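Local coordinates for protein aminopeptidase YwaD (Bacillus subtilis, PDB 6HC6) that hydrolyses peptides from their N-terminal end, releasing residues such as leucine, arginine or lysine with the help of two zinc ions per subunit, at residues 90-95 and 291-296; 67-72 and 226-231; 61-66 and 253-258. All blocks are in the same frame, centred on the assembly; numbering follows the deposited sequence.

Contact 1. Residues 90-95 and 291-296. With ZN (zinc ion), chain E.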
loop_
_atom_site.group_PDB
_atom_site.type_symbol
_atom_site.label_atom_id
_atom_site.label_comp_id
_atom_site.label_asym_id
_atom_site.label_seq_id
_atom_site.Cartn_x
_atom_site.Cartn_y
_atom_site.Cartn_z
ATOM N N GLN A 90 11.466 -1.382 13.973
ATOM C CA GLN A 90 12.493 -1.708 12.995
ATOM C C GLN A 90 12.539 -0.589 11.960
ATOM O O GLN A 90 11.602 -0.429 11.178
ATOM C CB GLN A 90 12.198 -3.055 12.340
ATOM C CG GLN A 90 13.130 -3.420 11.206
ATOM C CD GLN A 90 12.775 -4.761 10.587
ATOM O OE1 GLN A 90 11.732 -4.906 9.955
ATOM N NE2 GLN A 90 13.645 -5.751 10.777
ATOM N N ARG A 91 13.638 0.162 11.932
ATOM C CA ARG A 91 13.758 1.294 11.017
ATOM C C ARG A 91 14.483 0.904 9.730
ATOM O O ARG A 91 15.325 0.007 9.716
ATOM C CB ARG A 91 14.492 2.447 11.705
ATOM C CG ARG A 91 13.854 2.840 13.023
ATOM C CD ARG A 91 14.422 4.141 13.583
ATOM N NE ARG A 91 13.810 4.467 14.869
ATOM C CZ ARG A 91 12.640 5.084 15.012
ATOM N NH1 ARG A 91 11.949 5.469 13.947
ATOM N NH2 ARG A 91 12.164 5.324 16.227
ATOM N N PHE A 92 14.135 1.578 8.633
ATOM C CA PHE A 92 14.792 1.301 7.361
ATOM C C PHE A 92 14.743 2.538 6.479
ATOM O O PHE A 92 13.815 3.341 6.570
ATOM C CB PHE A 92 14.147 0.114 6.634
ATOM C CG PHE A 92 12.669 0.255 6.428
ATOM C CD1 PHE A 92 11.770 -0.142 7.419
ATOM C CD2 PHE A 92 12.168 0.748 5.230
ATOM C CE1 PHE A 92 10.390 -0.020 7.225
ATOM C CE2 PHE A 92 10.785 0.874 5.023
ATOM C CZ PHE A 92 9.900 0.501 6.021
ATOM N N ASN A 93 15.756 2.684 5.626
ATOM C CA ASN A 93 15.811 3.815 4.712
ATOM C C ASN A 93 14.836 3.623 3.553
ATOM O O ASN A 93 14.577 2.503 3.102
ATOM C CB ASN A 93 17.223 4.003 4.155
ATOM C CG ASN A 93 18.250 4.283 5.234
ATOM O OD1 ASN A 93 17.916 4.719 6.333
ATOM N ND2 ASN A 93 19.516 4.051 4.911
ATOM N N ILE A 94 14.285 4.732 3.075
ATOM C CA ILE A 94 13.412 4.691 1.903
ATOM C C ILE A 94 13.869 5.774 0.930
ATOM O O ILE A 94 14.697 6.620 1.306
ATOM C CB ILE A 94 11.932 4.871 2.283
ATOM C CG1 ILE A 94 11.683 6.270 2.843
ATOM C CG2 ILE A 94 11.450 3.764 3.227
ATOM C CD1 ILE A 94 10.227 6.540 3.149
ATOM N N PRO A 95 13.379 5.795 -0.313
ATOM C CA PRO A 95 13.874 6.786 -1.281
ATOM C C PRO A 95 13.563 8.223 -0.885
ATOM O O PRO A 95 12.690 8.508 -0.063
ATOM C CB PRO A 95 13.142 6.413 -2.574
ATOM C CG PRO A 95 12.833 4.975 -2.422
ATOM C CD PRO A 95 12.512 4.796 -0.971
ATOM N N PHE A 291 3.366 -2.699 8.966
ATOM C CA PHE A 291 4.419 -2.421 8.000
ATOM C C PHE A 291 4.369 -0.967 7.562
ATOM O O PHE A 291 3.311 -0.473 7.183
ATOM C CB PHE A 291 4.274 -3.306 6.762
ATOM C CG PHE A 291 4.687 -4.732 6.979
ATOM C CD1 PHE A 291 5.964 -5.043 7.426
ATOM C CD2 PHE A 291 3.801 -5.759 6.705
ATOM C CE1 PHE A 291 6.333 -6.370 7.634
ATOM C CE2 PHE A 291 4.171 -7.077 6.894
ATOM C CZ PHE A 291 5.437 -7.381 7.360
ATOM N N GLY A 292 5.519 -0.300 7.553
ATOM C CA GLY A 292 5.566 1.030 6.983
ATOM C C GLY A 292 5.837 0.991 5.489
ATOM O O GLY A 292 6.250 -0.022 4.943
ATOM N N ALA A 293 5.573 2.115 4.822
ATOM C CA ALA A 293 6.045 2.342 3.447
ATOM C C ALA A 293 5.587 1.263 2.462
ATOM O O ALA A 293 6.282 0.951 1.494
ATOM C CB ALA A 293 7.574 2.470 3.395
ATOM N N GLU A 294 4.405 0.694 2.664
ATOM C CA GLU A 294 3.894 -0.247 1.664
ATOM C C GLU A 294 3.550 0.436 0.344
ATOM O O GLU A 294 3.654 -0.185 -0.722
ATOM C CB GLU A 294 2.656 -0.949 2.209
ATOM C CG GLU A 294 2.060 -2.043 1.310
ATOM C CD GLU A 294 1.155 -1.523 0.211
ATOM O OE1 GLU A 294 0.970 -2.256 -0.786
ATOM O OE2 GLU A 294 0.660 -0.381 0.319
ATOM N N GLU A 295 3.107 1.690 0.390
ATOM C CA GLU A 295 2.592 2.310 -0.820
ATOM C C GLU A 295 3.707 2.652 -1.789
ATOM O O GLU A 295 3.427 2.933 -2.956
ATOM C CB GLU A 295 1.767 3.568 -0.484
ATOM C CG GLU A 295 0.506 3.318 0.373
ATOM C CD GLU A 295 -0.665 2.682 -0.415
ATOM O OE1 GLU A 295 -0.479 2.230 -1.562
ATOM O OE2 GLU A 295 -1.774 2.618 0.145
ATOM N N LEU A 296 4.954 2.607 -1.336
ATOM C CA LEU A 296 6.102 2.850 -2.190
ATOM C C LEU A 296 6.619 1.581 -2.841
ATOM O O LEU A 296 7.643 1.632 -3.531
ATOM C CB LEU A 296 7.223 3.502 -1.381
ATOM C CG LEU A 296 6.922 4.896 -0.841
ATOM C CD1 LEU A 296 8.159 5.393 -0.099
ATOM C CD2 LEU A 296 6.620 5.825 -2.018
HETATM ZN ZN ZN E . -2.721 1.551 -1.495
HETATM O O HOH W 1 -1.966 -0.336 -0.406
#
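Phe92, on the edge strand 86-93 of the main sheet, and Ile94 close on Ala293, and the contact is carried mostly by apolar groups. Ala293 CB lies at the rim of the Phe92 ring, near its plane, 3.9 Å from Phe92 CE2. The carbonyl oxygen of Gly292 also meets that edge, with Phe92 CZ 3.8 Å from Gly292 O. Ile94 CG1 sits between the backbone N and the carbonyl carbon (chi1 66°), which leaves CG2 beside the N: Ile94 CG2 rests 4.1 Å from Ala293 CB, while Ile94 CD1 reaches Leu296 CD1 at 4.0 Å, the two side chains crossing at about a right angle. Pro95 adds a looser touch on Leu296. This follows the layout of M28 zinc peptidases, in which loops leaving the central sheet carry metal ligands: residues 291-296 run out of strand 285-291 into the site. Glu295 grips one zinc ion with both oxygens, the longer bond being OE1 to zinc at 2.3 Å, and Asp262, His401 and Glu452 complete the protein ligands. Water 1 binds the same metal and donates to Glu294 OE2 over 2.7 Å. Further out, His303 meets the Phe92 ring, Asn229 OD1 takes the N-H of Gly292, and Asp252 OD2 that of Glu295.

Contact 2. Residues 67-72 and 226-231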
loop_
_atom_site.group_PDB
_atom_site.type_symbol
_atom_site.label_atom_id
_atom_site.label_comp_id
_atom_site.label_asym_id
_atom_site.label_seq_id
_atom_site.Cartn_x
_atom_site.Cartn_y
_atom_site.Cartn_z
ATOM N N ALA A 67 6.258 12.811 9.120
ATOM C CA ALA A 67 5.955 12.897 10.537
ATOM C C ALA A 67 4.654 12.182 10.890
ATOM O O ALA A 67 4.549 11.585 11.970
ATOM C CB ALA A 67 5.902 14.369 10.951
ATOM N N ALA A 68 3.661 12.209 9.997
ATOM C CA ALA A 68 2.408 11.512 10.281
ATOM C C ALA A 68 2.618 10.007 10.375
ATOM O O ALA A 68 2.014 9.339 11.221
ATOM C CB ALA A 68 1.363 11.828 9.211
ATOM N N GLU A 69 3.455 9.445 9.503
ATOM C CA GLU A 69 3.714 8.017 9.613
ATOM C C GLU A 69 4.474 7.706 10.896
ATOM O O GLU A 69 4.192 6.705 11.562
ATOM C CB GLU A 69 4.471 7.499 8.387
ATOM C CG GLU A 69 4.514 5.957 8.318
ATOM C CD GLU A 69 5.499 5.415 7.302
ATOM O OE1 GLU A 69 5.144 4.450 6.589
ATOM O OE2 GLU A 69 6.638 5.923 7.222
ATOM N N LYS A 70 5.414 8.571 11.279
ATOM C CA LYS A 70 6.162 8.322 12.509
ATOM C C LYS A 70 5.254 8.437 13.731
ATOM O O LYS A 70 5.342 7.616 14.652
ATOM C CB LYS A 70 7.360 9.272 12.587
ATOM C CG LYS A 70 8.567 8.679 11.824
ATOM C CD LYS A 70 9.406 9.687 11.077
ATOM C CE LYS A 70 10.223 9.016 9.957
ATOM N NZ LYS A 70 11.112 7.905 10.434
ATOM N N LYS A 71 4.362 9.433 13.746
ATOM C CA LYS A 71 3.381 9.548 14.823
ATOM C C LYS A 71 2.520 8.294 14.903
ATOM O O LYS A 71 2.231 7.793 15.998
ATOM C CB LYS A 71 2.506 10.783 14.591
ATOM C CG LYS A 71 1.738 11.274 15.798
ATOM C CD LYS A 71 1.569 12.785 15.736
ATOM C CE LYS A 71 0.747 13.310 16.903
ATOM N NZ LYS A 71 -0.713 13.096 16.681
ATOM N N SER A 72 2.112 7.769 13.743
ATOM C CA SER A 72 1.305 6.555 13.715
ATOM C C SER A 72 2.070 5.367 14.273
ATOM O O SER A 72 1.494 4.523 14.973
ATOM C CB SER A 72 0.856 6.255 12.282
ATOM O OG SER A 72 0.156 7.347 11.748
ATOM N N THR A 226 13.229 7.908 6.050
ATOM C CA THR A 226 13.193 6.611 6.701
ATOM C C THR A 226 11.756 6.272 7.057
ATOM O O THR A 226 10.924 7.156 7.258
ATOM C CB THR A 226 14.040 6.579 7.978
ATOM O OG1 THR A 226 13.484 7.484 8.941
ATOM C CG2 THR A 226 15.470 6.979 7.687
ATOM N N SER A 227 11.479 4.981 7.139
ATOM C CA SER A 227 10.195 4.521 7.641
ATOM C C SER A 227 10.459 3.474 8.710
ATOM O O SER A 227 11.607 3.288 9.123
ATOM C CB SER A 227 9.333 3.964 6.515
ATOM O OG SER A 227 8.037 3.619 6.994
ATOM N N GLN A 228 9.419 2.785 9.174
ATOM C CA GLN A 228 9.657 1.797 10.210
ATOM C C GLN A 228 8.517 0.798 10.227
ATOM O O GLN A 228 7.400 1.081 9.781
ATOM C CB GLN A 228 9.821 2.439 11.592
ATOM C CG GLN A 228 8.708 3.404 11.976
ATOM C CD GLN A 228 8.773 4.698 11.190
ATOM O OE1 GLN A 228 9.843 5.286 11.021
ATOM N NE2 GLN A 228 7.630 5.127 10.660
ATOM N N ASN A 229 8.830 -0.384 10.740
ATOM C CA ASN A 229 7.851 -1.420 11.012
ATOM C C ASN A 229 7.711 -1.536 12.520
ATOM O O ASN A 229 8.666 -1.289 13.264
ATOM C CB ASN A 229 8.288 -2.775 10.436
ATOM C CG ASN A 229 8.546 -2.721 8.947
ATOM O OD1 ASN A 229 7.808 -2.076 8.209
ATOM N ND2 ASN A 229 9.592 -3.400 8.496
ATOM N N ILE A 230 6.517 -1.891 12.968
ATOM C CA ILE A 230 6.251 -2.090 14.391
ATOM C C ILE A 230 5.880 -3.548 14.578
ATOM O O ILE A 230 4.878 -4.014 14.019
ATOM C CB ILE A 230 5.147 -1.157 14.906
ATOM C CG1 ILE A 230 5.509 0.298 14.603
ATOM C CG2 ILE A 230 4.967 -1.332 16.416
ATOM C CD1 ILE A 230 4.877 0.824 13.364
ATOM N N ILE A 231 6.687 -4.267 15.351
ATOM C CA ILE A 231 6.566 -5.707 15.485
ATOM C C ILE A 231 6.227 -6.018 16.932
ATOM O O ILE A 231 7.025 -5.733 17.828
ATOM C CB ILE A 231 7.859 -6.421 15.071
ATOM C CG1 ILE A 231 8.296 -5.959 13.669
ATOM C CG2 ILE A 231 7.657 -7.927 15.161
ATOM C CD1 ILE A 231 9.814 -5.995 13.490
HETATM O O HOH W 2 7.995 7.312 8.697
#
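With CG anti to its backbone N (chi1 -168°) and an extended chain beyond, Glu69 points its carboxylate at Ser227, whereas Lys70 bends at chi2 and chi4 to bring NZ round to Thr226 and Gln228. Ser227 OG donates to Glu69 OE2 over 2.7 Å and meets that oxygen from above the carboxylate plane, 41° out of it. Lys70 NZ gives one bond to Thr226 OG1 at 2.8 Å. A second runs from Lys70 NZ to Gln228 OE1, 3.0 Å long and in the plane of the amide carbonyl, on a lone pair; a third, to Thr226 O, is weak. The lysine chain crosses both partners at about a right angle. The helix 67-82 packs here against the mixed sheet of the peptidase fold, its start, residues 67-72, running nearly parallel to 226-231: the short segments make an angle of 20° at a closest axis distance of 8.8 Å. An alanine in place of Lys70 would probably leave Thr226 OG1 and Gln228 OE1 without their ammonium donor and let the Gln228 amide turn more easily. Gln228 NE2 donates to water 2 at 3.0 Å, and this water makes a long bond of 3.3 Å to Thr226 O. Beyond the pair, Glu69 OE1 accepts from Ala293 N and Glu69 OE2 also from Gly65 N, while Tyr251 OH bonds to Gln228 O.

Contact 3. Residues 61-66 and 253-258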
loop_
_atom_site.group_PDB
_atom_site.type_symbol
_atom_site.label_atom_id
_atom_site.label_comp_id
_atom_site.label_asym_id
_atom_site.label_seq_id
_atom_site.Cartn_x
_atom_site.Cartn_y
_atom_site.Cartn_z
ATOM N N PRO A 61 -3.656 11.616 6.590
ATOM C CA PRO A 61 -2.788 10.908 5.639
ATOM C C PRO A 61 -1.455 10.556 6.286
ATOM O O PRO A 61 -0.871 11.357 7.015
ATOM C CB PRO A 61 -2.618 11.916 4.497
ATOM C CG PRO A 61 -3.887 12.700 4.517
ATOM C CD PRO A 61 -4.328 12.766 5.974
ATOM N N ARG A 62 -0.988 9.339 6.037
ATOM C CA ARG A 62 0.223 8.817 6.673
ATOM C C ARG A 62 1.218 8.455 5.577
ATOM O O ARG A 62 1.479 7.282 5.304
ATOM C CB ARG A 62 -0.120 7.629 7.565
ATOM C CG ARG A 62 -1.140 8.002 8.653
ATOM C CD ARG A 62 -1.670 6.778 9.391
ATOM N NE ARG A 62 -2.230 5.777 8.484
ATOM C CZ ARG A 62 -3.416 5.899 7.896
ATOM N NH1 ARG A 62 -4.152 6.976 8.120
ATOM N NH2 ARG A 62 -3.859 4.948 7.076
ATOM N N ILE A 63 1.754 9.483 4.927
ATOM C CA ILE A 63 2.644 9.273 3.798
ATOM C C ILE A 63 3.957 8.697 4.304
ATOM O O ILE A 63 4.528 9.183 5.293
ATOM C CB ILE A 63 2.866 10.587 3.042
ATOM C CG1 ILE A 63 1.560 11.086 2.425
ATOM C CG2 ILE A 63 3.914 10.423 1.986
ATOM C CD1 ILE A 63 1.633 12.565 2.073
ATOM N N ALA A 64 4.437 7.653 3.628
ATOM C CA ALA A 64 5.694 7.013 4.026
ATOM C C ALA A 64 6.809 8.034 4.216
ATOM O O ALA A 64 7.047 8.890 3.356
ATOM C CB ALA A 64 6.112 5.984 2.974
ATOM N N GLY A 65 7.510 7.921 5.342
ATOM C CA GLY A 65 8.619 8.807 5.650
ATOM C C GLY A 65 8.241 10.095 6.350
ATOM O O GLY A 65 9.134 10.818 6.808
ATOM N N THR A 66 6.959 10.405 6.473
ATOM C CA THR A 66 6.590 11.707 7.006
ATOM C C THR A 66 6.319 11.630 8.502
ATOM O O THR A 66 6.168 10.558 9.086
ATOM C CB THR A 66 5.362 12.268 6.284
ATOM O OG1 THR A 66 4.229 11.446 6.580
ATOM C CG2 THR A 66 5.587 12.293 4.791
ATOM N N SER A 253 -0.348 5.450 4.071
ATOM C CA SER A 253 -1.353 5.725 3.046
ATOM C C SER A 253 -0.733 6.608 1.973
ATOM O O SER A 253 0.360 7.150 2.150
ATOM C CB SER A 253 -2.606 6.387 3.632
ATOM O OG SER A 253 -2.342 7.721 4.011
ATOM N N VAL A 254 -1.439 6.759 0.856
ATOM C CA VAL A 254 -0.938 7.571 -0.260
ATOM C C VAL A 254 -1.214 9.045 0.022
ATOM O O VAL A 254 -2.104 9.378 0.825
ATOM C CB VAL A 254 -1.555 7.144 -1.607
ATOM C CG1 VAL A 254 -1.295 5.653 -1.896
ATOM C CG2 VAL A 254 -3.050 7.455 -1.641
ATOM N N PRO A 255 -0.460 9.958 -0.589
ATOM C CA PRO A 255 -0.694 11.385 -0.358
ATOM C C PRO A 255 -2.142 11.782 -0.604
ATOM O O PRO A 255 -2.798 11.279 -1.517
ATOM C CB PRO A 255 0.250 12.056 -1.362
ATOM C CG PRO A 255 1.384 11.116 -1.486
ATOM C CD PRO A 255 0.748 9.724 -1.404
ATOM N N PHE A 256 -2.631 12.697 0.231
ATOM C CA PHE A 256 -3.968 13.281 0.202
ATOM C C PHE A 256 -5.047 12.296 0.597
ATOM O O PHE A 256 -6.216 12.674 0.612
ATOM C CB PHE A 256 -4.338 13.879 -1.163
ATOM C CG PHE A 256 -3.295 14.811 -1.702
ATOM C CD1 PHE A 256 -3.089 16.048 -1.106
ATOM C CD2 PHE A 256 -2.502 14.436 -2.775
ATOM C CE1 PHE A 256 -2.119 16.911 -1.589
ATOM C CE2 PHE A 256 -1.531 15.288 -3.261
ATOM C CZ PHE A 256 -1.336 16.526 -2.665
ATOM N N SER A 257 -4.701 11.054 0.923
ATOM C CA SER A 257 -5.733 10.118 1.360
ATOM C C SER A 257 -5.646 9.909 2.862
ATOM O O SER A 257 -4.582 9.523 3.360
ATOM C CB SER A 257 -5.576 8.774 0.652
ATOM O OG SER A 257 -6.371 7.767 1.269
ATOM N N PRO A 258 -6.733 10.123 3.612
ATOM C CA PRO A 258 -6.727 9.740 5.031
ATOM C C PRO A 258 -6.466 8.264 5.243
ATOM O O PRO A 258 -6.174 7.871 6.378
ATOM C CB PRO A 258 -8.132 10.120 5.523
ATOM C CG PRO A 258 -8.676 11.100 4.475
ATOM C CD PRO A 258 -8.022 10.692 3.180
HETATM O O HOH W 3 2.837 6.108 1.900
#
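Between Arg62 and Ser253 two hydrogen bonds run in opposite senses. Arg62 N donates to Ser253 OG over 2.9 Å in an almost straight line (175°), and Ser253 N returns a bond of 2.9 Å to Arg62 O. Ser253 OG stands between its own backbone N and carbonyl carbon (chi1 72°), where it meets Arg62 N and itself donates to Ser257 O at 2.9 Å. The carbonyl of Ser253 is served by water 3, which donates to Ser253 O at 2.7 Å and accepts from Ala64 N at 2.8 Å. The guanidinium of Arg62 is shared among carbonyls: NH1 reaches Pro258 O at 2.8 Å, NE goes to Tyr251 O and NH2 to Gly259 O, while Ser253 CB lies over one of its faces. Each loop makes a type II turn, and in the first Ile63 O takes both the N-H and the hydroxyl of Thr66, the N-cap residue of the next helix. On the apolar side Ile63 CD1 packs 3.7 Å from Pro255 CB. The contact thus joins the connection between helices 45-59 and 67-82 to the loop leading from strand 244-250 into helix 260-277, with Pro255 and Phe256 touching strand 107-113.

The three contacts illustrate how a metal site can be framed by loops and secondary structure distant in sequence. Contacts 1 and 2 share the sheet, where edge strand 86-93 pairs with 226-234 through bonds such as Asn229 N to Gln90 O, 2.8 Å. Contact 3 adjoins both: Leu296 CD1 lies 3.7 Å from Ala64 CB, and Glu69 CB 3.5 Å from Ile63 O. Proximity to zinc differs. Glu295 of contact 1 is a ligand, and Val254 of contact 3 packs directly against it (Glu295 CD to Val254 CG1, 3.4 Å), with its side chain about 4 Å from a bound zinc. The Glu69 side chain of contact 2 stays about 12 Å from a bound zinc.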